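Local coordinates for protein nigritoxine (Vibrio nigripulchritudo, PDB 5M41) that acts as a bacterial toxin against crustaceans and insects, at residues Ile46-Gln51 against Leu207-Lys212; Val221-Ser224 against Gln229-Phe232; Gly284-Ser289 against Leu326-Leu331; Ser305-Ala310 against Asn384-Ile389; Asn597-Glu602 against Tyr665-Phe670. All coordinates share one frame; numbering follows the deposited sequence.

Contact 1 of 5, residues Ile46-Gln51 against Leu207-Lys212; sequences IEVLSQ and LPRSAK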
# COMPACT_ATOMS: atom_id res chain seq x y z
N ILE A 46 -6.05 29.84 -27.21
CA ILE A 46 -6.00 30.89 -26.20
C ILE A 46 -4.56 31.19 -25.77
O ILE A 46 -4.15 32.35 -25.72
CB ILE A 46 -6.85 30.57 -24.96
CG1 ILE A 46 -8.35 30.71 -25.29
CG2 ILE A 46 -6.52 31.54 -23.83
CD1 ILE A 46 -9.28 29.93 -24.35
N GLU A 47 -3.78 30.15 -25.50
CA GLU A 47 -2.39 30.37 -25.13
C GLU A 47 -1.63 31.14 -26.21
O GLU A 47 -0.87 32.07 -25.91
CB GLU A 47 -1.70 29.06 -24.75
CG GLU A 47 -0.21 29.17 -24.43
CD GLU A 47 0.12 30.09 -23.25
OE1 GLU A 47 -0.77 30.44 -22.44
OE2 GLU A 47 1.30 30.45 -23.12
N VAL A 48 -1.82 30.76 -27.47
CA VAL A 48 -1.05 31.37 -28.56
C VAL A 48 -1.52 32.81 -28.80
O VAL A 48 -0.69 33.71 -29.00
CB VAL A 48 -1.04 30.49 -29.84
CG1 VAL A 48 -0.37 31.20 -31.01
CG2 VAL A 48 -0.36 29.16 -29.54
N LEU A 49 -2.83 33.05 -28.74
CA LEU A 49 -3.33 34.41 -28.79
C LEU A 49 -2.74 35.29 -27.66
O LEU A 49 -2.36 36.42 -27.95
CB LEU A 49 -4.86 34.48 -28.77
CG LEU A 49 -5.61 33.76 -29.89
CD1 LEU A 49 -7.10 33.89 -29.65
CD2 LEU A 49 -5.24 34.30 -31.27
N SER A 50 -2.63 34.77 -26.43
CA SER A 50 -2.01 35.54 -25.33
C SER A 50 -0.58 35.93 -25.68
O SER A 50 -0.14 37.05 -25.42
CB SER A 50 -1.99 34.77 -24.01
OG SER A 50 -3.30 34.39 -23.65
N GLN A 51 0.15 35.00 -26.28
CA GLN A 51 1.52 35.27 -26.66
C GLN A 51 1.58 36.33 -27.78
O GLN A 51 2.41 37.25 -27.73
CB GLN A 51 2.26 33.99 -27.01
CG GLN A 51 3.75 34.21 -27.27
CD GLN A 51 4.51 32.93 -27.59
OE1 GLN A 51 5.69 32.98 -27.95
NE2 GLN A 51 3.84 31.79 -27.47
N LEU A 207 -0.14 20.09 -26.49
CA LEU A 207 -0.62 19.76 -25.15
C LEU A 207 -0.16 20.73 -24.05
O LEU A 207 -0.99 21.24 -23.30
CB LEU A 207 -0.25 18.31 -24.80
CG LEU A 207 -1.03 17.27 -25.63
CD1 LEU A 207 -0.40 15.86 -25.52
CD2 LEU A 207 -2.48 17.30 -25.16
N PRO A 208 1.18 21.00 -23.96
CA PRO A 208 1.63 21.99 -22.98
C PRO A 208 1.05 23.39 -23.21
O PRO A 208 0.80 24.11 -22.26
CB PRO A 208 3.17 22.03 -23.18
CG PRO A 208 3.45 21.34 -24.48
CD PRO A 208 2.31 20.38 -24.68
N ARG A 209 0.83 23.77 -24.47
CA ARG A 209 0.14 25.05 -24.72
C ARG A 209 -1.29 25.00 -24.28
O ARG A 209 -1.82 25.98 -23.76
CB ARG A 209 0.22 25.48 -26.19
CG ARG A 209 1.66 25.69 -26.63
CD ARG A 209 1.77 26.37 -27.99
NE ARG A 209 3.14 26.83 -28.14
CZ ARG A 209 3.99 26.37 -29.03
NH1 ARG A 209 3.64 25.42 -29.91
NH2 ARG A 209 5.21 26.86 -29.03
N SER A 210 -1.94 23.86 -24.51
CA SER A 210 -3.32 23.69 -24.06
C SER A 210 -3.34 23.82 -22.52
O SER A 210 -4.11 24.58 -21.98
CB SER A 210 -3.89 22.36 -24.55
OG SER A 210 -5.26 22.23 -24.15
N ALA A 211 -2.43 23.12 -21.85
CA ALA A 211 -2.37 23.14 -20.39
C ALA A 211 -2.14 24.59 -19.90
O ALA A 211 -2.76 25.03 -18.91
CB ALA A 211 -1.25 22.24 -19.90
N LYS A 212 -1.29 25.32 -20.61
CA LYS A 212 -1.03 26.70 -20.22
C LYS A 212 -2.26 27.56 -20.42
O LYS A 212 -2.56 28.40 -19.58
CB LYS A 212 0.11 27.29 -21.02
CG LYS A 212 1.45 27.21 -20.32
CD LYS A 212 2.59 27.76 -21.19
CE LYS A 212 3.00 26.75 -22.27
NZ LYS A 212 4.26 27.19 -22.94
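Glu47 lies across Arg209 and Lys212, and its side chain does most of the touching. Its CB sits close to the backbone of the other helix, 3.2 Å from Arg209 O. CG is anti to the Glu47 backbone N (chi1 176°), and the chain then bends at chi2. This bend brings the carboxylate across the aliphatic part of Lys212 at a slant. Glu47 CD is 3.6 Å from Lys212 CB, and Glu47 OE2 is 3.6 Å from Lys212 CD. The lysine chain bends at chi3 and carries its amine away. Lys212 NZ therefore stays 4.4 Å from Glu47 OE2, too far for a salt bridge, though the opposite charges probably still attract. Glu47 OE1 has a long, weak ion pair with Arg216.

This is a helix-helix packing. The segments 46-51 of helix 34-54 and 207-212 of helix 206-215 cross steeply, their axes at 78° and 8.7 Å apart at closest approach. No hydrogen bond joins them.

Beside Glu47, Val48 meets Arg209. Val48 CG2 lies 3.8 Å from Arg209 CD, and the two side chains cross obliquely. The arginine is extended from CG to NE, which carries its guanidinium past the valine to a loop. There NH1 donates to the carbonyl oxygens of Leu103 and Ser105, and NH2 bonds weakly to Pro106 O. Val48 also packs on Leu103, next to this anchored end.

Contact 2 of 5, residues Val221-Ser224 against Gln229-Phe232; sequences VSAS and QLEF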
# COMPACT_ATOMS: atom_id res chain seq x y z
N VAL A 221 -11.27 26.07 -14.56
CA VAL A 221 -11.91 25.61 -15.78
C VAL A 221 -13.36 25.25 -15.48
O VAL A 221 -13.69 24.80 -14.38
CB VAL A 221 -11.12 24.40 -16.30
CG1 VAL A 221 -11.82 23.73 -17.50
CG2 VAL A 221 -9.71 24.86 -16.66
N SER A 222 -14.23 25.45 -16.47
CA SER A 222 -15.64 25.11 -16.33
C SER A 222 -15.87 23.61 -16.31
O SER A 222 -15.19 22.88 -17.02
CB SER A 222 -16.44 25.75 -17.46
OG SER A 222 -16.47 27.17 -17.27
N ALA A 223 -16.83 23.13 -15.52
CA ALA A 223 -17.23 21.72 -15.63
C ALA A 223 -18.68 21.65 -16.10
O ALA A 223 -19.60 22.14 -15.41
CB ALA A 223 -17.03 20.96 -14.32
N SER A 224 -18.86 21.10 -17.30
CA SER A 224 -20.17 20.91 -17.91
C SER A 224 -21.03 22.18 -17.79
O SER A 224 -22.11 22.16 -17.18
CB SER A 224 -20.85 19.68 -17.30
OG SER A 224 -20.07 18.52 -17.56
N GLN A 229 -14.92 25.66 -11.76
CA GLN A 229 -15.05 24.40 -11.05
C GLN A 229 -13.73 23.65 -10.88
O GLN A 229 -13.52 22.98 -9.88
CB GLN A 229 -16.08 23.51 -11.75
CG GLN A 229 -17.47 24.13 -11.74
CD GLN A 229 -17.99 24.31 -10.32
OE1 GLN A 229 -18.15 23.35 -9.61
NE2 GLN A 229 -18.18 25.55 -9.89
N LEU A 230 -12.81 23.79 -11.82
CA LEU A 230 -11.68 22.91 -11.84
C LEU A 230 -10.38 23.70 -11.80
O LEU A 230 -9.96 24.25 -12.81
CB LEU A 230 -11.75 22.01 -13.09
CG LEU A 230 -12.93 21.04 -13.20
CD1 LEU A 230 -12.98 20.40 -14.59
CD2 LEU A 230 -12.88 19.96 -12.12
N GLU A 231 -9.76 23.76 -10.63
CA GLU A 231 -8.50 24.46 -10.45
C GLU A 231 -7.38 23.76 -11.21
O GLU A 231 -7.33 22.55 -11.23
CB GLU A 231 -8.13 24.48 -8.96
CG GLU A 231 -7.07 25.51 -8.59
CD GLU A 231 -6.59 25.37 -7.14
OE1 GLU A 231 -5.80 26.23 -6.67
OE2 GLU A 231 -6.99 24.40 -6.47
N PHE A 232 -6.50 24.53 -11.84
CA PHE A 232 -5.38 23.96 -12.54
C PHE A 232 -4.26 24.99 -12.69
O PHE A 232 -4.51 26.14 -13.04
CB PHE A 232 -5.81 23.50 -13.94
CG PHE A 232 -4.71 22.85 -14.74
CD1 PHE A 232 -4.28 21.57 -14.44
CD2 PHE A 232 -4.10 23.54 -15.78
CE1 PHE A 232 -3.25 20.97 -15.16
CE2 PHE A 232 -3.07 22.95 -16.51
CZ PHE A 232 -2.65 21.67 -16.19
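Val221 O accepts two backbone N-H groups from consecutive residues, Gln229 and Leu230. Gln229 N is 3.0 Å from Val221 O and lies above the carbonyl plane. Leu230 N is 2.9 Å from Val221 O and lies in that plane. Both bonds are clearly bent, with N-H...O angles of 140° and 141°. The return bond is straighter: Val221 N donates to Leu230 O at 2.8 Å and 162°. Val221 and Leu230 thus form an antiparallel hydrogen-bonded pair.

Their side chains share one face of the sheet, with Val221 CB 4.1 Å from Leu230 CB. Further along, Ala223 CB rests 3.7 Å from Gln229 CB. The same methyl is 4.1 Å from Leu230 CD1, so it touches both bulge residues. The Gln229 chain bends at chi2, and its amide NE2 donates to Pro227 O in the connecting loop. Leu230 also packs on Leu260 of helix 253-264, and Val221 packs on Ala214 of helix 206-215. These helices back the apolar face.

Two residues opposite one, with a shared acceptor, define a classic beta bulge, set here in a short antiparallel hairpin at the surface.

Contact 3 of 5, residues Gly284-Ser289 against Leu326-Leu331; sequences GAWIDS and LDVISL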
# COMPACT_ATOMS: atom_id res chain seq x y z
N GLY A 284 -7.98 -8.95 -10.45
CA GLY A 284 -6.66 -9.54 -10.75
C GLY A 284 -5.77 -8.58 -11.51
O GLY A 284 -5.29 -8.88 -12.63
N ALA A 285 -5.54 -7.41 -10.93
CA ALA A 285 -4.82 -6.34 -11.63
C ALA A 285 -3.31 -6.62 -11.80
O ALA A 285 -2.71 -6.23 -12.82
CB ALA A 285 -5.06 -4.98 -10.95
N TRP A 286 -2.73 -7.33 -10.83
CA TRP A 286 -1.28 -7.45 -10.69
C TRP A 286 -0.75 -8.86 -10.75
O TRP A 286 -1.35 -9.77 -10.19
CB TRP A 286 -0.84 -6.76 -9.40
CG TRP A 286 -1.22 -5.29 -9.40
CD1 TRP A 286 -2.20 -4.66 -8.65
CD2 TRP A 286 -0.66 -4.23 -10.27
NE1 TRP A 286 -2.25 -3.32 -8.94
CE2 TRP A 286 -1.36 -3.00 -9.91
CE3 TRP A 286 0.34 -4.19 -11.24
CZ2 TRP A 286 -1.07 -1.79 -10.52
CZ3 TRP A 286 0.63 -2.96 -11.85
CH2 TRP A 286 -0.06 -1.79 -11.50
N ILE A 287 0.38 -9.03 -11.44
CA ILE A 287 1.06 -10.32 -11.55
C ILE A 287 2.35 -10.23 -10.75
O ILE A 287 3.19 -9.39 -11.02
CB ILE A 287 1.47 -10.64 -13.02
CG1 ILE A 287 0.25 -10.71 -13.93
CG2 ILE A 287 2.30 -11.93 -13.10
CD1 ILE A 287 0.58 -10.44 -15.39
N ASP A 288 2.51 -11.12 -9.78
CA ASP A 288 3.74 -11.22 -9.00
C ASP A 288 4.98 -11.35 -9.87
O ASP A 288 4.95 -12.01 -10.91
CB ASP A 288 3.67 -12.42 -8.05
CG ASP A 288 3.27 -12.03 -6.64
OD1 ASP A 288 3.83 -12.64 -5.71
OD2 ASP A 288 2.42 -11.11 -6.45
N SER A 289 6.06 -10.71 -9.44
CA SER A 289 7.37 -11.01 -9.99
C SER A 289 7.84 -12.40 -9.51
O SER A 289 8.54 -13.13 -10.23
CB SER A 289 8.38 -9.95 -9.57
OG SER A 289 9.68 -10.37 -9.94
N LEU A 326 9.01 0.46 -20.54
CA LEU A 326 7.67 1.02 -20.69
C LEU A 326 6.52 0.23 -20.05
O LEU A 326 5.39 0.70 -20.04
CB LEU A 326 7.36 1.30 -22.17
CG LEU A 326 8.28 2.29 -22.90
CD1 LEU A 326 7.97 2.33 -24.40
CD2 LEU A 326 8.17 3.69 -22.31
N ASP A 327 6.82 -0.96 -19.52
CA ASP A 327 5.86 -1.77 -18.78
C ASP A 327 5.39 -1.04 -17.54
O ASP A 327 6.23 -0.49 -16.79
CB ASP A 327 6.51 -3.07 -18.29
CG ASP A 327 6.69 -4.11 -19.39
OD1 ASP A 327 5.94 -4.05 -20.37
OD2 ASP A 327 7.56 -5.00 -19.22
N VAL A 328 4.09 -1.09 -17.28
CA VAL A 328 3.54 -0.52 -16.05
C VAL A 328 3.72 -1.52 -14.92
O VAL A 328 3.40 -2.70 -15.03
CB VAL A 328 2.05 -0.13 -16.22
CG1 VAL A 328 1.44 0.26 -14.88
CG2 VAL A 328 1.91 1.04 -17.20
N ILE A 329 4.29 -1.04 -13.82
CA ILE A 329 4.57 -1.89 -12.68
C ILE A 329 4.00 -1.24 -11.42
O ILE A 329 3.77 -0.03 -11.37
CB ILE A 329 6.08 -2.19 -12.53
CG1 ILE A 329 6.91 -0.93 -12.33
CG2 ILE A 329 6.62 -2.96 -13.75
CD1 ILE A 329 8.30 -1.22 -11.77
N SER A 330 3.74 -2.07 -10.42
CA SER A 330 3.38 -1.60 -9.11
C SER A 330 4.56 -1.97 -8.22
O SER A 330 4.88 -3.16 -8.06
CB SER A 330 2.12 -2.30 -8.62
OG SER A 330 1.90 -2.04 -7.24
N LEU A 331 5.24 -0.96 -7.69
CA LEU A 331 6.22 -1.23 -6.65
C LEU A 331 5.48 -1.13 -5.32
O LEU A 331 5.10 -0.03 -4.87
CB LEU A 331 7.41 -0.27 -6.74
CG LEU A 331 8.35 -0.09 -5.53
CD1 LEU A 331 9.05 -1.38 -5.14
CD2 LEU A 331 9.37 0.98 -5.85
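The indole of Trp286 has Ser330 over one face and Val328 at its edge. Ser330 CB stands 3.4 Å from the centroid of the six-membered ring of Trp286, only 4° off the ring normal. It is a CH-pi contact from almost directly above that ring. With OG anti to the Ser330 backbone N (chi1 169°), the methylene rather than the hydroxyl meets the ring. The six ring atoms are nearly equidistant from the methylene, Trp286 CZ3 and CH2 being nearest at 3.6 Å from Ser330 CB. The Ser330 backbone joins in, its N lying 3.5 Å from Trp286 CZ3. Near the ring plane, Val328 CG1 approaches Trp286 CH2 at 4.2 Å. Ile329 C reaches Trp286 CZ3 obliquely at 3.8 Å, while its side chain starts off in the other direction.

The two strands belong to one curled antiparallel sheet but are not paired with each other. Both pair with strand 340-348: Ile287 bonds to Lys347 through the backbone, and Val328 to Val348. Their short axes run at 69° to one another and come within 8.2 Å. The tryptophan spans the gap between them, and the benzo end of the indole points at strand 328-336.

The pyrrole end is fixed by a hydrogen bond from Trp286 NE1 to Pro439 O. Val370 of strand 366-370 touches Trp286, Val328 and Ser330 together. Ile438 and Ala441 of a nearby loop also pack on the indole.

Contact 4 of 5, residues Ser305-Ala310 against Asn384-Ile389; sequences SVIQGA and NFTDII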
# COMPACT_ATOMS: atom_id res chain seq x y z
N SER A 305 17.48 3.24 3.92
CA SER A 305 17.67 1.85 3.45
C SER A 305 16.50 1.35 2.61
O SER A 305 16.69 0.70 1.59
CB SER A 305 17.89 0.88 4.61
OG SER A 305 19.09 1.19 5.29
N VAL A 306 15.29 1.67 3.04
CA VAL A 306 14.09 1.27 2.30
C VAL A 306 14.05 1.90 0.91
O VAL A 306 13.86 1.20 -0.08
CB VAL A 306 12.82 1.54 3.10
CG1 VAL A 306 11.59 1.14 2.29
CG2 VAL A 306 12.88 0.76 4.41
N ILE A 307 14.28 3.21 0.83
CA ILE A 307 14.36 3.92 -0.46
C ILE A 307 15.39 3.27 -1.38
O ILE A 307 15.09 2.94 -2.52
CB ILE A 307 14.74 5.41 -0.24
CG1 ILE A 307 13.60 6.14 0.46
CG2 ILE A 307 15.13 6.08 -1.56
CD1 ILE A 307 13.98 7.46 1.11
N GLN A 308 16.60 3.08 -0.87
CA GLN A 308 17.68 2.52 -1.69
C GLN A 308 17.37 1.07 -2.10
O GLN A 308 17.48 0.71 -3.28
CB GLN A 308 19.03 2.63 -0.95
CG GLN A 308 20.21 2.00 -1.69
CD GLN A 308 20.38 2.54 -3.11
OE1 GLN A 308 20.67 3.73 -3.31
NE2 GLN A 308 20.21 1.67 -4.10
N GLY A 309 16.95 0.25 -1.14
CA GLY A 309 16.49 -1.09 -1.44
C GLY A 309 15.43 -1.15 -2.53
O GLY A 309 15.52 -1.98 -3.44
N ALA A 310 14.44 -0.27 -2.46
CA ALA A 310 13.34 -0.25 -3.44
C ALA A 310 13.81 0.23 -4.83
O ALA A 310 13.39 -0.31 -5.85
CB ALA A 310 12.18 0.61 -2.94
N ASN A 384 11.53 11.78 -5.85
CA ASN A 384 10.06 11.97 -5.90
C ASN A 384 9.22 11.11 -4.95
O ASN A 384 8.07 11.45 -4.67
CB ASN A 384 9.52 11.76 -7.32
CG ASN A 384 9.95 12.85 -8.27
OD1 ASN A 384 10.54 13.88 -7.87
ND2 ASN A 384 9.65 12.65 -9.52
N PHE A 385 9.80 10.03 -4.45
CA PHE A 385 9.05 9.08 -3.62
C PHE A 385 9.46 9.17 -2.15
O PHE A 385 8.98 8.41 -1.34
CB PHE A 385 9.24 7.64 -4.15
CG PHE A 385 8.95 7.51 -5.63
CD1 PHE A 385 7.81 8.08 -6.18
CD2 PHE A 385 9.81 6.81 -6.46
CE1 PHE A 385 7.54 7.98 -7.54
CE2 PHE A 385 9.54 6.68 -7.83
CZ PHE A 385 8.40 7.27 -8.37
N THR A 386 10.31 10.14 -1.82
CA THR A 386 10.93 10.20 -0.48
C THR A 386 9.98 10.58 0.65
O THR A 386 10.02 9.98 1.72
CB THR A 386 12.17 11.14 -0.51
OG1 THR A 386 13.12 10.61 -1.43
CG2 THR A 386 12.82 11.33 0.89
N ASP A 387 9.11 11.57 0.43
CA ASP A 387 8.12 11.91 1.47
C ASP A 387 7.18 10.73 1.72
O ASP A 387 6.80 10.46 2.85
CB ASP A 387 7.30 13.15 1.09
CG ASP A 387 8.13 14.45 1.09
OD1 ASP A 387 9.23 14.48 1.68
OD2 ASP A 387 7.66 15.45 0.50
N ILE A 388 6.82 10.04 0.65
CA ILE A 388 5.91 8.90 0.77
C ILE A 388 6.57 7.76 1.54
O ILE A 388 5.97 7.22 2.47
CB ILE A 388 5.43 8.42 -0.62
CG1 ILE A 388 4.41 9.42 -1.16
CG2 ILE A 388 4.88 6.99 -0.53
CD1 ILE A 388 4.20 9.37 -2.65
N ILE A 389 7.81 7.44 1.17
CA ILE A 389 8.48 6.31 1.81
C ILE A 389 8.90 6.63 3.25
O ILE A 389 8.77 5.77 4.13
CB ILE A 389 9.60 5.75 0.92
CG1 ILE A 389 8.98 5.24 -0.41
CG2 ILE A 389 10.38 4.66 1.66
CD1 ILE A 389 9.96 4.99 -1.55
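In the turn that carries Val306 and Ile307 towards Ile389, Gly309 N donates to Ser305 O at 2.8 Å. Ala310 N bonds to Val306 O in the same way at 2.9 Å. In the facing segment Ile389 N donates to Phe385 O, also at 2.9 Å, closing the first turn of helix 386-396. No hydrogen bond crosses between the segments; their contact is apolar.

Its centre is Ile389 CG2, the branch anti to the backbone N. This methyl meets two residues in a row, lying 3.7 Å from Ile307 CG1 and 3.8 Å from Val306 CG1. The contact is helix on helix, the flank of helix 302-319 meeting the N-terminal end of helix 386-396. Both also rest on a sheet: Ala310 packs on Leu331 and Leu333 of strand 328-336, and Ile389 packs on Leu333 and on Ile369 of strand 366-370.

Ile307 reaches the other helix with the end of its chain. Ile307 CD1 meets Thr386 CG2 at 4.0 Å, the two side chains crossing at about a right angle. Thr386 OG1 is hydrogen-bonded to Gly383 O, just before the helix, which probably helps fix the rotation of the threonine side chain.

Contact 5 of 5, residues Asn597-Glu602 against Tyr665-Phe670; sequences NHLTLE and YTLQDF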
# COMPACT_ATOMS: atom_id res chain seq x y z
N ASN A 597 -4.20 -31.22 35.87
CA ASN A 597 -3.98 -30.66 34.55
C ASN A 597 -5.12 -29.71 34.19
O ASN A 597 -6.29 -30.09 34.28
CB ASN A 597 -3.87 -31.77 33.53
CG ASN A 597 -3.42 -31.28 32.16
OD1 ASN A 597 -2.94 -30.15 32.00
ND2 ASN A 597 -3.56 -32.15 31.16
N HIS A 598 -4.80 -28.47 33.82
CA HIS A 598 -5.85 -27.49 33.45
C HIS A 598 -5.30 -26.39 32.59
O HIS A 598 -4.09 -26.12 32.61
CB HIS A 598 -6.52 -26.90 34.69
CG HIS A 598 -5.59 -26.08 35.56
ND1 HIS A 598 -4.72 -26.65 36.44
CD2 HIS A 598 -5.41 -24.70 35.66
CE1 HIS A 598 -4.02 -25.67 37.06
NE2 HIS A 598 -4.45 -24.48 36.59
N LEU A 599 -6.19 -25.76 31.83
CA LEU A 599 -5.85 -24.61 30.97
C LEU A 599 -6.21 -23.33 31.72
O LEU A 599 -7.27 -23.25 32.37
CB LEU A 599 -6.59 -24.66 29.63
CG LEU A 599 -6.19 -23.59 28.59
CD1 LEU A 599 -6.20 -24.17 27.19
CD2 LEU A 599 -7.07 -22.33 28.68
N THR A 600 -5.33 -22.34 31.64
CA THR A 600 -5.55 -21.08 32.31
C THR A 600 -5.61 -19.95 31.32
O THR A 600 -4.75 -19.83 30.45
CB THR A 600 -4.44 -20.78 33.33
OG1 THR A 600 -4.58 -21.69 34.41
CG2 THR A 600 -4.56 -19.35 33.88
N LEU A 601 -6.66 -19.14 31.45
CA LEU A 601 -6.80 -17.90 30.72
C LEU A 601 -6.31 -16.77 31.61
O LEU A 601 -6.76 -16.64 32.76
CB LEU A 601 -8.28 -17.68 30.36
CG LEU A 601 -8.60 -16.30 29.77
CD1 LEU A 601 -7.93 -16.09 28.40
CD2 LEU A 601 -10.11 -16.08 29.70
N GLU A 602 -5.41 -15.96 31.07
CA GLU A 602 -4.82 -14.84 31.77
C GLU A 602 -5.75 -13.61 31.72
O GLU A 602 -5.62 -12.74 30.85
CB GLU A 602 -3.44 -14.56 31.18
CG GLU A 602 -2.44 -15.69 31.39
CD GLU A 602 -1.40 -15.79 30.28
OE1 GLU A 602 -1.06 -14.76 29.67
OE2 GLU A 602 -0.91 -16.90 30.01
N TYR A 665 -19.99 -24.90 30.10
CA TYR A 665 -19.39 -23.91 29.20
C TYR A 665 -18.00 -24.36 28.80
O TYR A 665 -17.19 -24.73 29.65
CB TYR A 665 -19.29 -22.54 29.89
CG TYR A 665 -18.80 -21.43 29.01
CD1 TYR A 665 -19.68 -20.78 28.13
CD2 TYR A 665 -17.48 -20.96 29.08
CE1 TYR A 665 -19.26 -19.74 27.32
CE2 TYR A 665 -17.04 -19.90 28.28
CZ TYR A 665 -17.95 -19.31 27.39
OH TYR A 665 -17.59 -18.26 26.58
N THR A 666 -17.72 -24.34 27.50
CA THR A 666 -16.46 -24.91 27.01
C THR A 666 -15.54 -23.82 26.50
O THR A 666 -15.99 -22.72 26.16
CB THR A 666 -16.71 -25.89 25.85
OG1 THR A 666 -17.18 -25.14 24.72
CG2 THR A 666 -17.76 -26.96 26.24
N LEU A 667 -14.24 -24.13 26.43
CA LEU A 667 -13.26 -23.27 25.78
C LEU A 667 -13.68 -22.98 24.34
O LEU A 667 -13.46 -21.88 23.85
CB LEU A 667 -11.85 -23.89 25.80
CG LEU A 667 -10.74 -23.05 25.18
CD1 LEU A 667 -10.48 -21.76 25.96
CD2 LEU A 667 -9.44 -23.84 25.09
N GLN A 668 -14.24 -23.98 23.66
CA GLN A 668 -14.78 -23.76 22.32
C GLN A 668 -15.85 -22.65 22.26
O GLN A 668 -15.81 -21.80 21.36
CB GLN A 668 -15.36 -25.06 21.75
CG GLN A 668 -15.45 -25.01 20.23
CD GLN A 668 -16.18 -26.20 19.65
OE1 GLN A 668 -15.66 -26.86 18.74
NE2 GLN A 668 -17.39 -26.48 20.14
N ASP A 669 -16.79 -22.63 23.21
CA ASP A 669 -17.78 -21.54 23.24
C ASP A 669 -17.05 -20.19 23.33
O ASP A 669 -17.41 -19.25 22.63
CB ASP A 669 -18.70 -21.65 24.45
CG ASP A 669 -19.64 -22.85 24.40
OD1 ASP A 669 -19.90 -23.42 23.31
OD2 ASP A 669 -20.11 -23.22 25.49
N PHE A 670 -16.03 -20.13 24.19
CA PHE A 670 -15.24 -18.92 24.40
C PHE A 670 -14.55 -18.49 23.12
O PHE A 670 -14.66 -17.33 22.68
CB PHE A 670 -14.20 -19.13 25.53
CG PHE A 670 -13.36 -17.93 25.82
CD1 PHE A 670 -13.88 -16.85 26.53
CD2 PHE A 670 -12.03 -17.87 25.41
CE1 PHE A 670 -13.10 -15.73 26.80
CE2 PHE A 670 -11.24 -16.76 25.68
CZ PHE A 670 -11.78 -15.69 26.37
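This is a buried strand-to-helix contact, in which the end of strand 594-601 packs against the first turn of helix 667-676. Two separate pairs of side chains make it. Leu599 CD1 meets Leu667 CD2 at 3.9 Å, the leucines crossing at about a right angle. Leu601 CD2 approaches Phe670 CZ at 3.7 Å, coming obliquely to the ring. Leu599 and Leu601 alternate along the strand and so project from the same face of the six-stranded antiparallel sheet. Leu667 and Phe670 are three residues apart and lie on one side of the helix. Leu667 and Phe670 both leave the helix toward the strand, with CG anti to the backbone N.

The helix start is fixed by a capping box. Asp669 N donates to Thr666 OG1 at 3.0 Å, and Thr666 N returns a weak bond to Asp669 OD2. Asp669 OD2 also bonds to Ser743 of helix 739-751. Phe651 of the neighbouring strand touches both Leu599 and Leu667, and Met722 and Met726 of helix 719-731 pack on Phe670.

No hydrogen bond or charge pair links the two segments. Their hold on each other is dispersion and the exclusion of water, while polar bonds within the helix start probably help to position Leu667 and Phe670.

Overall arrangement
The five contacts fall into three groups along an elongated chain. Contacts 1 and 2 have centres about 17 Å apart and touch, with Ala211 O 3.2 Å from Phe232 CE2; strand 221-223 is the next element after helix 206-215. The magnesium ion is bound by Val189, Glu192 and Asp195, which fall in sequence between the two segments of contact 1. Contacts 3 and 4 lie nearer the chain centre, about 19 Å apart between centres. Their segments alternate in sequence, and Leu331 CD2 meets Ala310 CB at 4.1 Å. Contact 5 is separate: its centre is about 47 Å from those of contacts 3 and 4, and about 75 Å from that of contact 1.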